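Local coordinates for integrase (Enterobacteria phage lambda, PDB 1AE9), which carries out site-specific DNA recombination that integrates the phage into the host genome and, together with excisionase, excises the prophage, this chain being the catalytic domain, at residues Leu53-Ser58 with Ile64-Ala69; Ser19-Arg24 with Glu88-Glu93. All blocks are in the same frame, centred on the assembly; numbering follows the deposited sequence.

Contact 1 of 2, residues Leu53-Ser58 with Ile64-Ala69; sequences LYVEQS and IAIPTA
The chi1 of Y54, -71°, sets CG anti to the carbonyl carbon and presents one ring face to A65, while I66, with CG1 likewise anti to its carbonyl carbon (chi1 -49°), sends its CD1 back along the sheet toward V55. A65 CB then sits over that face of the phenol, offset toward the rim and 3.8 Å from Y54 CE2, a CH-pi contact 24° off the ring normal. On the face carrying L53, V55, I64 and I66, V55 CG2 meets I66 CD1 at 4.1 Å and V55 CB meets I64 CG1 at the same separation. Two pairs of backbone bonds fix the register: L53 N to I66 O and I66 N to L53 O are each 2.8 Å, and V55 and I64 exchange a second pair. Between them Y54 and A65 form the non-hydrogen-bonded pair, with CA atoms 4.5 Å apart. W174 packs edge-to-face with the Y54 ring. Beyond the strand, Q57 NE2 reaches Q35 OE1 and the L155 carbonyl, and Q57 OE1 accepts from R36 NH1, which may help orient this predicted catalytic arginine. This alternation marks antiparallel pairing, and the short connection between strands 52-56 and 63-67 makes a beta hairpin of the tyrosine recombinase catalytic domain.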
loop_
_atom_site.group_PDB
_atom_site.type_symbol
_atom_site.label_atom_id
_atom_site.label_comp_id
_atom_site.label_asym_id
_atom_site.label_seq_id
_atom_site.Cartn_x
_atom_site.Cartn_y
_atom_site.Cartn_z
ATOM N N LEU A 53 23.682 1.260 14.825
ATOM C CA LEU A 53 22.503 1.623 14.041
ATOM C C LEU A 53 21.337 1.678 15.022
ATOM O O LEU A 53 20.955 0.662 15.609
ATOM C CB LEU A 53 22.237 0.585 12.940
ATOM C CG LEU A 53 20.895 0.632 12.194
ATOM C CD1 LEU A 53 20.704 1.949 11.465
ATOM C CD2 LEU A 53 20.815 -0.523 11.222
ATOM N N TYR A 54 20.830 2.885 15.252
ATOM C CA TYR A 54 19.725 3.113 16.179
ATOM C C TYR A 54 18.389 2.869 15.505
ATOM O O TYR A 54 18.093 3.463 14.476
ATOM C CB TYR A 54 19.793 4.536 16.749
ATOM C CG TYR A 54 20.934 4.717 17.721
ATOM C CD1 TYR A 54 22.242 4.866 17.270
ATOM C CD2 TYR A 54 20.714 4.663 19.093
ATOM C CE1 TYR A 54 23.304 4.948 18.160
ATOM C CE2 TYR A 54 21.766 4.744 19.992
ATOM C CZ TYR A 54 23.058 4.884 19.520
ATOM O OH TYR A 54 24.102 4.939 20.413
ATOM N N VAL A 55 17.580 2.007 16.106
ATOM C CA VAL A 55 16.287 1.661 15.547
ATOM C C VAL A 55 15.152 1.750 16.554
ATOM O O VAL A 55 15.226 1.164 17.642
ATOM C CB VAL A 55 16.308 0.197 14.994
ATOM C CG1 VAL A 55 14.908 -0.256 14.587
ATOM C CG2 VAL A 55 17.270 0.085 13.813
ATOM N N GLU A 56 14.130 2.534 16.225
ATOM C CA GLU A 56 12.946 2.583 17.069
ATOM C C GLU A 56 11.903 1.871 16.232
ATOM O O GLU A 56 11.497 2.361 15.175
ATOM C CB GLU A 56 12.450 3.987 17.381
ATOM C CG GLU A 56 11.151 3.888 18.185
ATOM C CD GLU A 56 10.591 5.211 18.650
ATOM O OE1 GLU A 56 11.297 6.233 18.577
ATOM O OE2 GLU A 56 9.429 5.217 19.102
ATOM N N GLN A 57 11.495 0.697 16.677
ATOM C CA GLN A 57 10.526 -0.077 15.938
ATOM C C GLN A 57 9.207 0.668 15.850
ATOM O O GLN A 57 8.631 1.071 16.866
ATOM C CB GLN A 57 10.379 -1.452 16.576
ATOM C CG GLN A 57 11.733 -2.177 16.686
ATOM C CD GLN A 57 11.599 -3.604 17.148
ATOM O OE1 GLN A 57 10.580 -3.989 17.724
ATOM N NE2 GLN A 57 12.614 -4.410 16.874
ATOM N N SER A 58 8.745 0.851 14.614
ATOM C CA SER A 58 7.515 1.569 14.302
ATOM C C SER A 58 6.277 1.020 14.998
ATOM O O SER A 58 5.458 1.776 15.521
ATOM C CB SER A 58 7.283 1.573 12.780
ATOM O OG SER A 58 8.340 2.224 12.088
ATOM N N ILE A 64 16.371 0.101 20.094
ATOM C CA ILE A 64 17.602 -0.677 20.221
ATOM C C ILE A 64 18.760 -0.085 19.435
ATOM O O ILE A 64 18.560 0.599 18.430
ATOM C CB ILE A 64 17.394 -2.143 19.754
ATOM C CG1 ILE A 64 16.948 -2.183 18.290
ATOM C CG2 ILE A 64 16.348 -2.833 20.611
ATOM C CD1 ILE A 64 16.745 -3.585 17.761
ATOM N N ALA A 65 19.976 -0.325 19.915
ATOM C CA ALA A 65 21.180 0.154 19.245
ATOM C C ALA A 65 21.888 -1.106 18.745
ATOM O O ALA A 65 22.369 -1.913 19.548
ATOM C CB ALA A 65 22.065 0.926 20.226
ATOM N N ILE A 66 21.905 -1.292 17.426
ATOM C CA ILE A 66 22.506 -2.477 16.814
ATOM C C ILE A 66 23.959 -2.257 16.400
ATOM O O ILE A 66 24.259 -1.354 15.618
ATOM C CB ILE A 66 21.692 -2.945 15.563
ATOM C CG1 ILE A 66 20.194 -3.027 15.892
ATOM C CG2 ILE A 66 22.176 -4.320 15.107
ATOM C CD1 ILE A 66 19.310 -3.365 14.693
ATOM N N PRO A 67 24.886 -3.075 16.930
ATOM C CA PRO A 67 26.292 -2.902 16.559
ATOM C C PRO A 67 26.489 -3.308 15.105
ATOM O O PRO A 67 26.058 -4.392 14.698
ATOM C CB PRO A 67 27.020 -3.834 17.535
ATOM C CG PRO A 67 26.021 -4.929 17.779
ATOM C CD PRO A 67 24.717 -4.172 17.902
ATOM N N THR A 68 27.118 -2.435 14.319
ATOM C CA THR A 68 27.341 -2.706 12.904
ATOM C C THR A 68 28.412 -3.762 12.629
ATOM O O THR A 68 28.687 -4.099 11.478
ATOM C CB THR A 68 27.681 -1.427 12.137
ATOM O OG1 THR A 68 28.825 -0.806 12.734
ATOM C CG2 THR A 68 26.503 -0.461 12.163
ATOM N N ALA A 69 29.010 -4.286 13.688
ATOM C CA ALA A 69 30.031 -5.311 13.556
ATOM C C ALA A 69 29.421 -6.706 13.407
ATOM O O ALA A 69 30.141 -7.681 13.178
ATOM C CB ALA A 69 30.953 -5.272 14.758
#

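Contact 2 of 2, residues Ser19-Arg24 with Glu88-Glu93; sequences SPCWLR and EILGGE
The contact belongs to the helical packing of the catalytic domain, where the start of helix 21-33 meets the end of helix 79-90 through C21, W22, I89 and L90. The leucine supplies the main link: its CD2 lies 3.7 Å from W22 CB, and L90 CD1 approaches the same methylene at 3.9 Å, so that both methyls of the fork rest on the base of the tryptophan and not on its ring. CD2 also touches the sulfur, with C21 SG to L90 CD2 at 3.9 Å. At the more open side, C21 CB meets I89 CG2 at 4.1 Å; this methyl is the branch set anti to the isoleucine backbone N, whereas the end of the longer branch leads away from the cysteine.

The indole itself turns from the leucine. Its CG stands between the backbone N and the carbonyl carbon (chi1 58°), and one ring face receives P20 CB, 3.3 Å above the plane and offset toward the rim. Y112 of helix 106-120 packs edge-to-face with this ring, and T108 and V109 touch the same side chain; W22, itself buried, joins its own helix to helices 79-90 and 106-120 of the tyrosine recombinase catalytic domain, with L90 covering only the CB end.

All three cross-segment contacts are apolar, and the interface is small, at 145 Å² summed over both sides. At the entry to helix 21-33, L23 N bonds to P20 O at 3.0 Å, three residues back. Helix 79-90 finishes in a wider pi-type turn at residues 88-90, after which G91 leaves helical geometry with a positive phi of 56°.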
loop_
_atom_site.group_PDB
_atom_site.type_symbol
_atom_site.label_atom_id
_atom_site.label_comp_id
_atom_site.label_asym_id
_atom_site.label_seq_id
_atom_site.Cartn_x
_atom_site.Cartn_y
_atom_site.Cartn_z
ATOM N N SER A 19 16.637 -8.892 -10.507
ATOM C CA SER A 19 15.820 -7.980 -9.713
ATOM C C SER A 19 16.569 -6.661 -9.528
ATOM O O SER A 19 17.762 -6.568 -9.838
ATOM C CB SER A 19 15.561 -8.588 -8.337
ATOM O OG SER A 19 14.894 -9.828 -8.449
ATOM N N PRO A 20 15.873 -5.605 -9.054
ATOM C CA PRO A 20 16.564 -4.325 -8.852
ATOM C C PRO A 20 17.709 -4.557 -7.861
ATOM O O PRO A 20 17.600 -5.403 -6.963
ATOM C CB PRO A 20 15.475 -3.446 -8.235
ATOM C CG PRO A 20 14.233 -3.971 -8.849
ATOM C CD PRO A 20 14.430 -5.471 -8.785
ATOM N N CYS A 21 18.790 -3.797 -8.019
ATOM C CA CYS A 21 19.980 -3.902 -7.169
ATOM C C CYS A 21 19.707 -3.872 -5.658
ATOM O O CYS A 21 20.427 -4.496 -4.875
ATOM C CB CYS A 21 20.968 -2.789 -7.550
ATOM S SG CYS A 21 20.196 -1.131 -7.724
ATOM N N TRP A 22 18.655 -3.170 -5.249
ATOM C CA TRP A 22 18.327 -3.080 -3.834
ATOM C C TRP A 22 17.743 -4.347 -3.201
ATOM O O TRP A 22 17.804 -4.495 -1.981
ATOM C CB TRP A 22 17.399 -1.882 -3.557
ATOM C CG TRP A 22 16.091 -1.885 -4.329
ATOM C CD1 TRP A 22 15.784 -1.128 -5.430
ATOM C CD2 TRP A 22 14.914 -2.665 -4.041
ATOM N NE1 TRP A 22 14.494 -1.386 -5.842
ATOM C CE2 TRP A 22 13.938 -2.323 -5.010
ATOM C CE3 TRP A 22 14.589 -3.615 -3.058
ATOM C CZ2 TRP A 22 12.659 -2.898 -5.024
ATOM C CZ3 TRP A 22 13.317 -4.185 -3.072
ATOM C CH2 TRP A 22 12.370 -3.823 -4.048
ATOM N N LEU A 23 17.199 -5.265 -4.004
ATOM C CA LEU A 23 16.589 -6.472 -3.448
ATOM C C LEU A 23 17.563 -7.324 -2.636
ATOM O O LEU A 23 17.286 -7.636 -1.477
ATOM C CB LEU A 23 15.901 -7.322 -4.535
ATOM C CG LEU A 23 15.143 -8.555 -4.000
ATOM C CD1 LEU A 23 14.132 -8.154 -2.913
ATOM C CD2 LEU A 23 14.444 -9.279 -5.127
ATOM N N ARG A 24 18.694 -7.695 -3.230
ATOM C CA ARG A 24 19.689 -8.503 -2.529
ATOM C C ARG A 24 20.180 -7.809 -1.262
ATOM O O ARG A 24 20.372 -8.455 -0.225
ATOM C CB ARG A 24 20.874 -8.823 -3.446
ATOM C CG ARG A 24 20.574 -9.916 -4.461
ATOM C CD ARG A 24 21.785 -10.233 -5.320
ATOM N NE ARG A 24 21.586 -11.440 -6.122
ATOM C CZ ARG A 24 22.210 -11.701 -7.271
ATOM N NH1 ARG A 24 23.083 -10.840 -7.777
ATOM N NH2 ARG A 24 21.969 -12.835 -7.914
ATOM N N GLU A 88 27.387 2.691 -1.409
ATOM C CA GLU A 88 28.021 2.801 -2.722
ATOM C C GLU A 88 27.093 2.565 -3.917
ATOM O O GLU A 88 27.160 3.289 -4.915
ATOM C CB GLU A 88 29.212 1.832 -2.799
ATOM C CG GLU A 88 30.247 1.999 -1.666
ATOM C CD GLU A 88 31.310 0.890 -1.620
ATOM O OE1 GLU A 88 31.111 -0.186 -2.239
ATOM O OE2 GLU A 88 32.346 1.101 -0.949
ATOM N N ILE A 89 26.209 1.578 -3.797
ATOM C CA ILE A 89 25.296 1.199 -4.879
ATOM C C ILE A 89 23.942 1.900 -4.915
ATOM O O ILE A 89 23.427 2.193 -5.992
ATOM C CB ILE A 89 25.042 -0.333 -4.873
ATOM C CG1 ILE A 89 26.374 -1.091 -4.822
ATOM C CG2 ILE A 89 24.221 -0.745 -6.096
ATOM C CD1 ILE A 89 27.337 -0.714 -5.934
ATOM N N LEU A 90 23.333 2.092 -3.749
ATOM C CA LEU A 90 22.022 2.733 -3.669
ATOM C C LEU A 90 22.185 4.238 -3.427
ATOM O O LEU A 90 21.632 5.056 -4.161
ATOM C CB LEU A 90 21.165 2.041 -2.590
ATOM C CG LEU A 90 21.097 0.499 -2.727
ATOM C CD1 LEU A 90 20.314 -0.150 -1.571
ATOM C CD2 LEU A 90 20.486 0.109 -4.067
ATOM N N GLY A 91 22.953 4.592 -2.401
ATOM C CA GLY A 91 23.240 5.988 -2.103
ATOM C C GLY A 91 22.089 6.941 -1.875
ATOM O O GLY A 91 22.106 8.069 -2.368
ATOM N N GLY A 92 21.098 6.510 -1.111
ATOM C CA GLY A 92 19.971 7.375 -0.830
ATOM C C GLY A 92 20.073 7.900 0.584
ATOM O O GLY A 92 21.058 7.624 1.279
ATOM N N GLU A 93 19.091 8.694 0.996
ATOM C CA GLU A 93 19.058 9.220 2.354
ATOM C C GLU A 93 18.706 8.030 3.254
ATOM O O GLU A 93 19.135 7.953 4.407
ATOM C CB GLU A 93 18.010 10.326 2.472
#

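The two contacts lie within one catalytic domain, their centres about 20 Å apart and their nearest atoms about 9 Å, without touching. Along the chain contact 1 is nested inside contact 2: residues 19-24 come first, then both hairpin segments, then 88-93, so the span closed by the helix-helix packing contains the whole 52-56/63-67 hairpin. Helix 79-90 connects the two regions: M79 at its start touches L53 and T68 of contact 1, while its last residues, I89 and L90, supply one side of contact 2. Just past strand 52-56, the Q57 side chain lies about 3 Å from that of R36 and about 4 Å from that of R135 (nearest atoms), both predicted active-site residues, whereas contact 2 is packing away from the annotated sites.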